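PDB 3MD1: nuclear and cytoplasmic polyadenylated RNA-binding protein PUB1 from Saccharomyces cerevisiae, which binds polyadenylated RNA, with a preference for poly(U), as well as T-rich single-stranded DNA, and may accompany mRNA from nucleus to cytoplasm. Local coordinates for residues P26-H32 and G46-S52. Residues are numbered along the deposited sequence.
Sequences PSYLSGH and GFVSFTS
Start from the edge strand of this second RRM domain, 28-32, and run 46-50 antiparallel beside it, the axes 4.5 Å apart at closest approach and 162° between directions. At one end His32 and Phe47 exchange N-to-O bonds of 2.8 Å each; Gly31 then faces Val48 and Tyr28 faces Phe50 as non-hydrogen-bonded pairs. Between these, Leu29 and Ser30 together sit opposite Ser49: Leu29 N gives 2.9 Å to Ser49 O, and Ser49 N gives 2.9 Å to Ser30 O. With Leu29 at phi/psi -115/-50, this is a classic beta bulge. Beyond the strands, Thr51 N reaches Ser27 O at 2.9 Å, with Ser27 at phi/psi 74/4.

Tyr28 (t), Val48 (t) and Phe50 (m, chi2 81°) share the face beneath helices 15-22 and 53-63. Tyr28 CD1 lies 3.8 Å from Val48 CG1, which meets the ring at its edge, and Tyr28 CB is 4.2 Å from Phe50 CE2. On the other face are Ser30 (p), with OG 3.4 Å from Ser49 CB, and His32 and Phe47, both m, their rings leading away from the opposite strand. Leu29 (m, t) leans across, CD2 3.6 Å from Thr51 CG2. Ser27 OG bonds to Asp55, and Ser52 OG caps the same residue's backbone N at the start of helix 53-63. A side chain on Gly46 would run into His32 O.

Residues 46-50 belong to the RNP1 motif of the RRM. Backbone bonds thus fix the strands while their faces divide the chemistry: Val48 and Phe50 serve the core, whereas Phe47 presents its ring on the face where RRMs commonly stack RNA bases.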
ATOM      1  N   PRO A  26       7.034   9.589  -7.813  1.00 16.93           N
ATOM      2  CA  PRO A  26       6.403  10.854  -8.212  1.00 17.15           C
ATOM      3  C   PRO A  26       4.958  10.951  -7.742  1.00 17.04           C
ATOM      4  O   PRO A  26       4.193   9.985  -7.865  1.00 17.07           O
ATOM      5  CB  PRO A  26       6.456  10.804  -9.741  1.00 17.38           C
ATOM      6  CG  PRO A  26       7.653   9.983 -10.035  1.00 17.60           C
ATOM      7  CD  PRO A  26       7.783   8.977  -8.931  1.00 16.88           C
ATOM      8  N   SER A  27       4.615  12.109  -7.181  1.00 17.14           N
ATOM      9  CA  SER A  27       3.251  12.424  -6.730  1.00 16.96           C
ATOM     10  C   SER A  27       2.757  11.739  -5.450  1.00 16.39           C
ATOM     11  O   SER A  27       1.599  11.918  -5.077  1.00 15.83           O
ATOM     12  CB  SER A  27       2.234  12.252  -7.870  1.00 17.29           C
ATOM     13  OG  SER A  27       2.528  13.168  -8.914  1.00 18.87           O
ATOM     14  N   TYR A  28       3.626  10.973  -4.790  1.00 15.28           N
ATOM     15  CA  TYR A  28       3.304  10.334  -3.507  1.00 15.19           C
ATOM     16  C   TYR A  28       2.854  11.361  -2.476  1.00 14.95           C
ATOM     17  O   TYR A  28       3.457  12.438  -2.346  1.00 14.91           O
ATOM     18  CB  TYR A  28       4.522   9.566  -2.974  1.00 15.13           C
ATOM     19  CG  TYR A  28       4.418   9.119  -1.524  1.00 14.63           C
ATOM     20  CD1 TYR A  28       3.862   7.876  -1.194  1.00 14.13           C
ATOM     21  CD2 TYR A  28       4.881   9.930  -0.482  1.00 14.08           C
ATOM     22  CE1 TYR A  28       3.773   7.461   0.134  1.00 15.16           C
ATOM     23  CE2 TYR A  28       4.796   9.521   0.849  1.00 15.40           C
ATOM     24  CZ  TYR A  28       4.248   8.288   1.146  1.00 15.01           C
ATOM     25  OH  TYR A  28       4.162   7.872   2.443  1.00 16.27           O
ATOM     26  N   LEU A  29       1.804  11.009  -1.740  1.00 14.56           N
ATOM     27  CA  LEU A  29       1.260  11.850  -0.681  1.00 14.63           C
ATOM     28  C   LEU A  29       1.406  11.220   0.693  1.00 14.67           C
ATOM     29  O   LEU A  29       1.857  11.879   1.641  1.00 15.61           O
ATOM     30  CB  LEU A  29      -0.218  12.148  -0.944  1.00 14.55           C
ATOM     31  CG  LEU A  29      -0.566  13.159  -2.032  1.00 14.56           C
ATOM     32  CD1 LEU A  29      -2.065  13.117  -2.307  1.00 14.42           C
ATOM     33  CD2 LEU A  29      -0.130  14.575  -1.617  1.00 12.57           C
ATOM     34  N   SER A  30       0.995   9.957   0.809  1.00 13.95           N
ATOM     35  CA  SER A  30       0.856   9.309   2.113  1.00 13.85           C
ATOM     36  C   SER A  30       0.718   7.795   1.998  1.00 12.98           C
ATOM     37  O   SER A  30       0.434   7.267   0.921  1.00 12.62           O
ATOM     38  CB  SER A  30      -0.375   9.876   2.832  1.00 13.90           C
ATOM     39  OG  SER A  30      -1.521   9.757   2.002  1.00 17.10           O
ATOM     40  N   GLY A  31       0.925   7.100   3.113  1.00 12.44           N
ATOM     41  CA  GLY A  31       0.665   5.655   3.200  1.00 12.22           C
ATOM     42  C   GLY A  31       0.186   5.229   4.579  1.00 11.60           C
ATOM     43  O   GLY A  31       0.600   5.810   5.585  1.00 12.34           O
ATOM     44  N   HIS A  32      -0.696   4.227   4.631  1.00 11.05           N
ATOM     45  CA  HIS A  32      -1.231   3.704   5.908  1.00 10.65           C
ATOM     46  C   HIS A  32      -1.414   2.198   5.874  1.00 10.80           C
ATOM     47  O   HIS A  32      -1.978   1.654   4.918  1.00 10.51           O
ATOM     48  CB  HIS A  32      -2.609   4.298   6.233  1.00 10.71           C
ATOM     49  CG  HIS A  32      -2.611   5.771   6.432  1.00 11.24           C
ATOM     50  ND1 HIS A  32      -2.893   6.657   5.414  1.00 12.43           N
ATOM     51  CD2 HIS A  32      -2.384   6.519   7.535  1.00 12.90           C
ATOM     52  CE1 HIS A  32      -2.828   7.890   5.882  1.00 10.69           C
ATOM     53  NE2 HIS A  32      -2.531   7.835   7.167  1.00 14.46           N
ATOM     54  N   GLY A  46      -2.761  -2.253   3.167  1.00  4.38           N
ATOM     55  CA  GLY A  46      -2.641  -0.832   3.426  1.00  4.37           C
ATOM     56  C   GLY A  46      -3.004  -0.030   2.191  1.00  5.19           C
ATOM     57  O   GLY A  46      -3.370  -0.590   1.165  1.00  5.44           O
ATOM     58  N   PHE A  47      -2.873   1.282   2.295  1.00  5.52           N
ATOM     59  CA  PHE A  47      -3.148   2.195   1.190  1.00  6.22           C
ATOM     60  C   PHE A  47      -1.993   3.158   0.968  1.00  6.87           C
ATOM     61  O   PHE A  47      -1.327   3.570   1.932  1.00  7.85           O
ATOM     62  CB  PHE A  47      -4.399   3.034   1.487  1.00  6.31           C
ATOM     63  CG  PHE A  47      -5.649   2.237   1.610  1.00  6.57           C
ATOM     64  CD1 PHE A  47      -6.345   1.839   0.479  1.00  6.86           C
ATOM     65  CD2 PHE A  47      -6.144   1.900   2.867  1.00  6.20           C
ATOM     66  CE1 PHE A  47      -7.518   1.089   0.592  1.00  7.45           C
ATOM     67  CE2 PHE A  47      -7.305   1.154   2.989  1.00  6.73           C
ATOM     68  CZ  PHE A  47      -7.994   0.746   1.850  1.00  7.58           C
ATOM     69  N   VAL A  48      -1.787   3.538  -0.298  1.00  7.91           N
ATOM     70  CA  VAL A  48      -0.824   4.577  -0.697  1.00  8.49           C
ATOM     71  C   VAL A  48      -1.521   5.584  -1.636  1.00  9.22           C
ATOM     72  O   VAL A  48      -2.172   5.181  -2.602  1.00  9.69           O
ATOM     73  CB  VAL A  48       0.428   3.968  -1.370  1.00  8.88           C
ATOM     74  CG1 VAL A  48       1.394   5.081  -1.767  1.00  8.63           C
ATOM     75  CG2 VAL A  48       1.123   3.013  -0.411  1.00  7.76           C
ATOM     76  N   SER A  49      -1.388   6.877  -1.328  0.50  9.98           N
ATOM     77  CA  SER A  49      -2.099   7.950  -2.030  0.50 10.76           C
ATOM     78  C   SER A  49      -1.167   8.773  -2.920  0.50 11.15           C
ATOM     79  O   SER A  49       0.000   8.966  -2.585  0.50 11.43           O
ATOM     80  CB  SER A  49      -2.782   8.882  -1.019  0.50 10.87           C
ATOM     81  OG  SER A  49      -3.599   9.843  -1.667  0.50 12.48           O
ATOM     82  N   PHE A  50      -1.706   9.256  -4.043  1.00 11.30           N
ATOM     83  CA  PHE A  50      -0.959  10.072  -5.017  1.00 12.07           C
ATOM     84  C   PHE A  50      -1.793  11.253  -5.525  1.00 13.30           C
ATOM     85  O   PHE A  50      -3.032  11.190  -5.543  1.00 12.94           O
ATOM     86  CB  PHE A  50      -0.543   9.223  -6.230  1.00 11.76           C
ATOM     87  CG  PHE A  50       0.402   8.093  -5.900  1.00 11.15           C
ATOM     88  CD1 PHE A  50      -0.073   6.888  -5.386  1.00 13.13           C
ATOM     89  CD2 PHE A  50       1.769   8.227  -6.130  1.00 11.96           C
ATOM     90  CE1 PHE A  50       0.808   5.853  -5.077  1.00 10.37           C
ATOM     91  CE2 PHE A  50       2.654   7.185  -5.836  1.00 10.84           C
ATOM     92  CZ  PHE A  50       2.170   6.002  -5.305  1.00 12.28           C
ATOM     93  N   THR A  51      -1.123  12.317  -5.978  1.00 14.45           N
ATOM     94  CA  THR A  51      -1.846  13.464  -6.572  1.00 15.86           C
ATOM     95  C   THR A  51      -2.296  13.182  -8.008  1.00 16.50           C
ATOM     96  O   THR A  51      -3.259  13.783  -8.500  1.00 17.19           O
ATOM     97  CB  THR A  51      -1.021  14.782  -6.565  1.00 15.88           C
ATOM     98  OG1 THR A  51       0.095  14.669  -7.454  1.00 18.20           O
ATOM     99  CG2 THR A  51      -0.538  15.139  -5.173  1.00 15.86           C
ATOM    100  N   SER A  52      -1.600  12.252  -8.661  1.00 16.86           N
ATOM    101  CA  SER A  52      -1.710  12.030 -10.099  1.00 17.73           C
ATOM    102  C   SER A  52      -2.051  10.576 -10.428  1.00 17.45           C
ATOM    103  O   SER A  52      -1.434   9.652  -9.893  1.00 17.87           O
ATOM    104  CB  SER A  52      -0.388  12.408 -10.769  1.00 17.90           C
ATOM    105  OG  SER A  52      -0.255  11.792 -12.042  1.00 19.37           O
TER